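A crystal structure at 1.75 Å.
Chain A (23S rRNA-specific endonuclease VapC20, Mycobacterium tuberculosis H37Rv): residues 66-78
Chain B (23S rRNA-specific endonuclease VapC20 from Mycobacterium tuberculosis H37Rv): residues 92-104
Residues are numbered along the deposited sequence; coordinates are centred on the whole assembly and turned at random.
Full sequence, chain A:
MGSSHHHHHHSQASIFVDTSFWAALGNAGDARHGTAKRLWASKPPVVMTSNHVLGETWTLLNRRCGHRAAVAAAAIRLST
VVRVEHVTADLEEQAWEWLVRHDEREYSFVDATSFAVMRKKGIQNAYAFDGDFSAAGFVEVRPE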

# COMPACT_ATOMS: atom_id res chain seq x y z
N GLY A 66 8.48 11.74 10.53
CA GLY A 66 7.74 12.97 10.29
C GLY A 66 7.65 13.36 8.83
O GLY A 66 8.21 12.70 7.96
N HIS A 67 6.94 14.45 8.57
CA HIS A 67 6.61 14.87 7.21
C HIS A 67 7.83 15.17 6.35
O HIS A 67 7.90 14.77 5.19
CB HIS A 67 5.69 16.09 7.25
CG HIS A 67 5.18 16.50 5.90
ND1 HIS A 67 5.82 17.44 5.12
CD2 HIS A 67 4.10 16.11 5.20
CE1 HIS A 67 5.15 17.60 3.99
NE2 HIS A 67 4.10 16.80 4.02
N ARG A 68 8.80 15.89 6.91
CA ARG A 68 9.98 16.30 6.16
C ARG A 68 10.77 15.08 5.68
O ARG A 68 11.26 15.05 4.55
CB ARG A 68 10.87 17.20 7.01
CG ARG A 68 11.48 18.37 6.24
CD ARG A 68 12.52 19.09 7.08
NE ARG A 68 13.72 18.27 7.24
CZ ARG A 68 14.88 18.52 6.63
NH1 ARG A 68 15.00 19.57 5.83
NH2 ARG A 68 15.92 17.72 6.83
N ALA A 69 10.88 14.08 6.54
CA ALA A 69 11.59 12.86 6.19
C ALA A 69 10.84 12.07 5.12
O ALA A 69 11.45 11.45 4.24
CB ALA A 69 11.80 12.00 7.42
N ALA A 70 9.52 12.09 5.20
CA ALA A 70 8.68 11.37 4.25
C ALA A 70 8.73 12.02 2.86
O ALA A 70 8.65 11.33 1.85
CB ALA A 70 7.26 11.29 4.76
N VAL A 71 8.88 13.34 2.83
CA VAL A 71 8.98 14.05 1.56
C VAL A 71 10.20 13.56 0.77
O VAL A 71 10.17 13.47 -0.46
CB VAL A 71 9.05 15.58 1.78
CG1 VAL A 71 9.45 16.30 0.50
CG2 VAL A 71 7.71 16.08 2.28
N ALA A 72 11.26 13.22 1.49
CA ALA A 72 12.45 12.64 0.87
C ALA A 72 12.10 11.38 0.10
O ALA A 72 12.60 11.15 -1.00
CB ALA A 72 13.50 12.34 1.92
N ALA A 73 11.22 10.57 0.67
CA ALA A 73 10.75 9.35 0.02
C ALA A 73 9.90 9.69 -1.20
O ALA A 73 10.00 9.03 -2.24
CB ALA A 73 9.97 8.50 1.00
N ALA A 74 9.06 10.72 -1.07
CA ALA A 74 8.22 11.16 -2.17
C ALA A 74 9.06 11.56 -3.37
O ALA A 74 8.71 11.30 -4.52
CB ALA A 74 7.33 12.32 -1.72
N ALA A 75 10.21 12.18 -3.10
CA ALA A 75 11.05 12.74 -4.15
C ALA A 75 11.74 11.67 -4.99
O ALA A 75 12.21 11.95 -6.09
CB ALA A 75 12.08 13.65 -3.54
N ILE A 76 11.80 10.44 -4.48
CA ILE A 76 12.39 9.34 -5.22
C ILE A 76 11.66 9.13 -6.55
O ILE A 76 12.27 8.81 -7.57
CB ILE A 76 12.37 8.03 -4.40
CG1 ILE A 76 13.22 8.19 -3.14
CG2 ILE A 76 12.88 6.86 -5.22
CD1 ILE A 76 13.15 7.02 -2.18
N ARG A 77 10.35 9.37 -6.54
CA ARG A 77 9.55 9.21 -7.75
C ARG A 77 10.00 10.17 -8.85
O ARG A 77 9.70 9.96 -10.03
CB ARG A 77 8.06 9.43 -7.45
CG ARG A 77 7.62 10.89 -7.53
CD ARG A 77 6.21 11.06 -6.98
NE ARG A 77 5.68 12.40 -7.20
CZ ARG A 77 6.00 13.46 -6.47
NH1 ARG A 77 6.85 13.34 -5.46
NH2 ARG A 77 5.47 14.65 -6.75
N LEU A 78 10.72 11.22 -8.46
CA LEU A 78 11.20 12.23 -9.40
C LEU A 78 12.59 11.91 -9.92
O LEU A 78 13.11 12.61 -10.79
CB LEU A 78 11.22 13.61 -8.73
CG LEU A 78 9.98 14.09 -7.97
CD1 LEU A 78 10.25 15.44 -7.34
CD2 LEU A 78 8.77 14.17 -8.88
N GLU B 92 -2.21 9.05 -8.81
CA GLU B 92 -1.15 8.87 -7.82
C GLU B 92 -0.26 10.11 -7.71
O GLU B 92 0.15 10.50 -6.62
CB GLU B 92 -0.29 7.65 -8.15
CG GLU B 92 -0.93 6.33 -7.75
CD GLU B 92 0.06 5.18 -7.72
OE1 GLU B 92 1.23 5.38 -8.10
OE2 GLU B 92 -0.34 4.07 -7.31
N GLU B 93 0.04 10.74 -8.85
CA GLU B 93 0.89 11.93 -8.83
C GLU B 93 0.19 13.07 -8.10
O GLU B 93 0.82 13.84 -7.37
CB GLU B 93 1.27 12.35 -10.25
CG GLU B 93 2.13 13.60 -10.32
CD GLU B 93 3.48 13.43 -9.65
OE1 GLU B 93 3.95 12.28 -9.52
OE2 GLU B 93 4.07 14.46 -9.24
N GLN B 94 -1.13 13.17 -8.27
CA GLN B 94 -1.90 14.18 -7.55
C GLN B 94 -1.88 13.86 -6.06
O GLN B 94 -1.79 14.77 -5.23
CB GLN B 94 -3.34 14.24 -8.05
CG GLN B 94 -4.15 15.36 -7.40
CD GLN B 94 -5.62 15.30 -7.76
OE1 GLN B 94 -6.38 14.55 -7.16
NE2 GLN B 94 -6.02 16.11 -8.74
N ALA B 95 -1.94 12.58 -5.73
CA ALA B 95 -1.87 12.14 -4.34
C ALA B 95 -0.53 12.50 -3.71
O ALA B 95 -0.47 12.91 -2.55
CB ALA B 95 -2.11 10.64 -4.24
N TRP B 96 0.56 12.36 -4.47
CA TRP B 96 1.88 12.71 -3.96
C TRP B 96 2.00 14.22 -3.71
O TRP B 96 2.53 14.64 -2.68
CB TRP B 96 2.98 12.27 -4.94
CG TRP B 96 3.34 10.81 -4.87
CD1 TRP B 96 3.20 9.88 -5.86
CD2 TRP B 96 3.93 10.12 -3.76
NE1 TRP B 96 3.65 8.66 -5.44
CE2 TRP B 96 4.11 8.78 -4.15
CE3 TRP B 96 4.32 10.51 -2.48
CZ2 TRP B 96 4.66 7.82 -3.31
CZ3 TRP B 96 4.87 9.55 -1.63
CH2 TRP B 96 5.03 8.22 -2.05
N GLU B 97 1.52 15.02 -4.66
CA GLU B 97 1.56 16.47 -4.51
C GLU B 97 0.73 16.88 -3.30
O GLU B 97 1.11 17.78 -2.55
CB GLU B 97 1.05 17.17 -5.77
CG GLU B 97 1.86 16.87 -7.02
CD GLU B 97 1.26 17.47 -8.27
OE1 GLU B 97 0.19 18.10 -8.18
OE2 GLU B 97 1.86 17.30 -9.36
N TRP B 98 -0.39 16.19 -3.12
CA TRP B 98 -1.29 16.43 -1.99
C TRP B 98 -0.57 16.13 -0.68
O TRP B 98 -0.62 16.93 0.27
CB TRP B 98 -2.55 15.57 -2.14
CG TRP B 98 -3.66 15.91 -1.19
CD1 TRP B 98 -4.71 16.75 -1.43
CD2 TRP B 98 -3.84 15.40 0.14
NE1 TRP B 98 -5.54 16.80 -0.32
CE2 TRP B 98 -5.02 15.98 0.65
CE3 TRP B 98 -3.11 14.52 0.95
CZ2 TRP B 98 -5.49 15.71 1.94
CZ3 TRP B 98 -3.58 14.26 2.23
CH2 TRP B 98 -4.76 14.84 2.71
N LEU B 99 0.11 14.99 -0.63
CA LEU B 99 0.84 14.56 0.56
C LEU B 99 1.94 15.55 0.95
O LEU B 99 2.11 15.86 2.13
CB LEU B 99 1.46 13.18 0.34
CG LEU B 99 0.53 11.97 0.47
CD1 LEU B 99 1.23 10.71 -0.01
CD2 LEU B 99 0.02 11.79 1.90
N VAL B 100 2.68 16.02 -0.04
CA VAL B 100 3.78 16.95 0.19
C VAL B 100 3.23 18.28 0.71
O VAL B 100 3.85 18.94 1.54
CB VAL B 100 4.61 17.18 -1.09
CG1 VAL B 100 5.63 18.30 -0.90
CG2 VAL B 100 5.31 15.89 -1.51
N ARG B 101 2.04 18.63 0.24
CA ARG B 101 1.43 19.91 0.59
C ARG B 101 0.76 19.90 1.97
O ARG B 101 0.75 20.91 2.67
CB ARG B 101 0.41 20.30 -0.49
CG ARG B 101 -0.26 21.64 -0.28
CD ARG B 101 -1.02 22.09 -1.53
NE ARG B 101 -2.10 21.18 -1.90
CZ ARG B 101 -2.05 20.32 -2.91
NH1 ARG B 101 -0.96 20.26 -3.68
NH2 ARG B 101 -3.08 19.54 -3.17
N HIS B 102 0.20 18.76 2.36
CA HIS B 102 -0.59 18.69 3.59
C HIS B 102 0.20 18.21 4.81
O HIS B 102 0.06 17.06 5.24
CB HIS B 102 -1.81 17.79 3.38
CG HIS B 102 -2.92 18.46 2.64
ND1 HIS B 102 -3.96 19.10 3.29
CD2 HIS B 102 -3.16 18.60 1.32
CE1 HIS B 102 -4.79 19.60 2.39
NE2 HIS B 102 -4.32 19.31 1.19
N ASP B 103 1.02 19.09 5.37
CA ASP B 103 1.83 18.76 6.53
C ASP B 103 1.14 19.04 7.87
O ASP B 103 1.75 18.92 8.93
CB ASP B 103 3.15 19.52 6.48
CG ASP B 103 2.96 21.02 6.59
OD1 ASP B 103 1.86 21.52 6.25
OD2 ASP B 103 3.91 21.71 7.02
N GLU B 104 -0.14 19.40 7.82
CA GLU B 104 -0.87 19.78 9.03
C GLU B 104 -1.29 18.56 9.86
O GLU B 104 -1.65 18.69 11.03
CB GLU B 104 -2.10 20.62 8.69
CG GLU B 104 -3.26 19.84 8.06
CD GLU B 104 -3.10 19.63 6.57
OE1 GLU B 104 -2.07 20.08 6.01
OE2 GLU B 104 -4.00 19.02 5.95

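The imidazole of His A67 reads the end of the partner helix through its backbone rather than its side chains. NE2 of His A67 donates a hydrogen bond to the carbonyl O of Leu B99 at 2.9 Å, with an N-H...O angle of 158°. That carbonyl lies in the last turn of helix 92-101, where the chain is running out of amide donors: His B102 leaves helical phi/psi, so no regular i+4 bond from Asp B103 reaches Leu B99 O. The oxygen of Val B100 also sits near the plane of the imidazole, 3.1 Å from CE1 of His A67, so two successive carbonyls line the ring's edge. Over one face of the same ring lies Asp B103, whose CB is 3.5 Å from the centroid of the His A67 ring and only 4° off its normal, a nearly ideal CH-pi contact. Although the CA-to-CB bond of Asp B103 points toward chain A, the end of its side chain leads away, leaving the methylene rather than the carboxylate against the imidazole.

The two helices run nearly antiparallel, at 157°, with their axes 10.2 Å apart at closest approach. This direction places the start of the chain A helix, at His A67, beside the end of helix 92-101 and brings Arg A77 to Glu B93 at the other end of the contact. There the charged groups meet in a two-pronged salt bridge: NE of Arg A77 donates to OE1 of Glu B93 and NH2 of Arg A77 to OE2 of Glu B93, each at 2.9 Å, with angles of 164° and 159°. The carboxylate approaches the guanidinium edge near its plane, as paired donors require. The remaining terminal nitrogen, NH1 of Arg A77, donates to O of Ala A74 at 2.9 Å and so ties the side chain back to its own backbone. The arginine also packs against Trp B96: CD of Arg A77 lies over one face of the indole, 3.6 Å from the centroid of the Trp B96 five-membered ring, while CB of Trp B96 lies over one face of the guanidinium.

Between these polar ends the packing is apolar. CB of Ala A74 lies 3.6 Å from CE3 of Trp B96 and 4.1 Å from CG2 of Val B100, its small methyl touching both residues. A looser contact joins CG2 of Val A71 to CG1 of Val B100 at 4.4 Å. Together the two stretches bury 471 Å², with Arg A77 and His A67 contributing the largest areas.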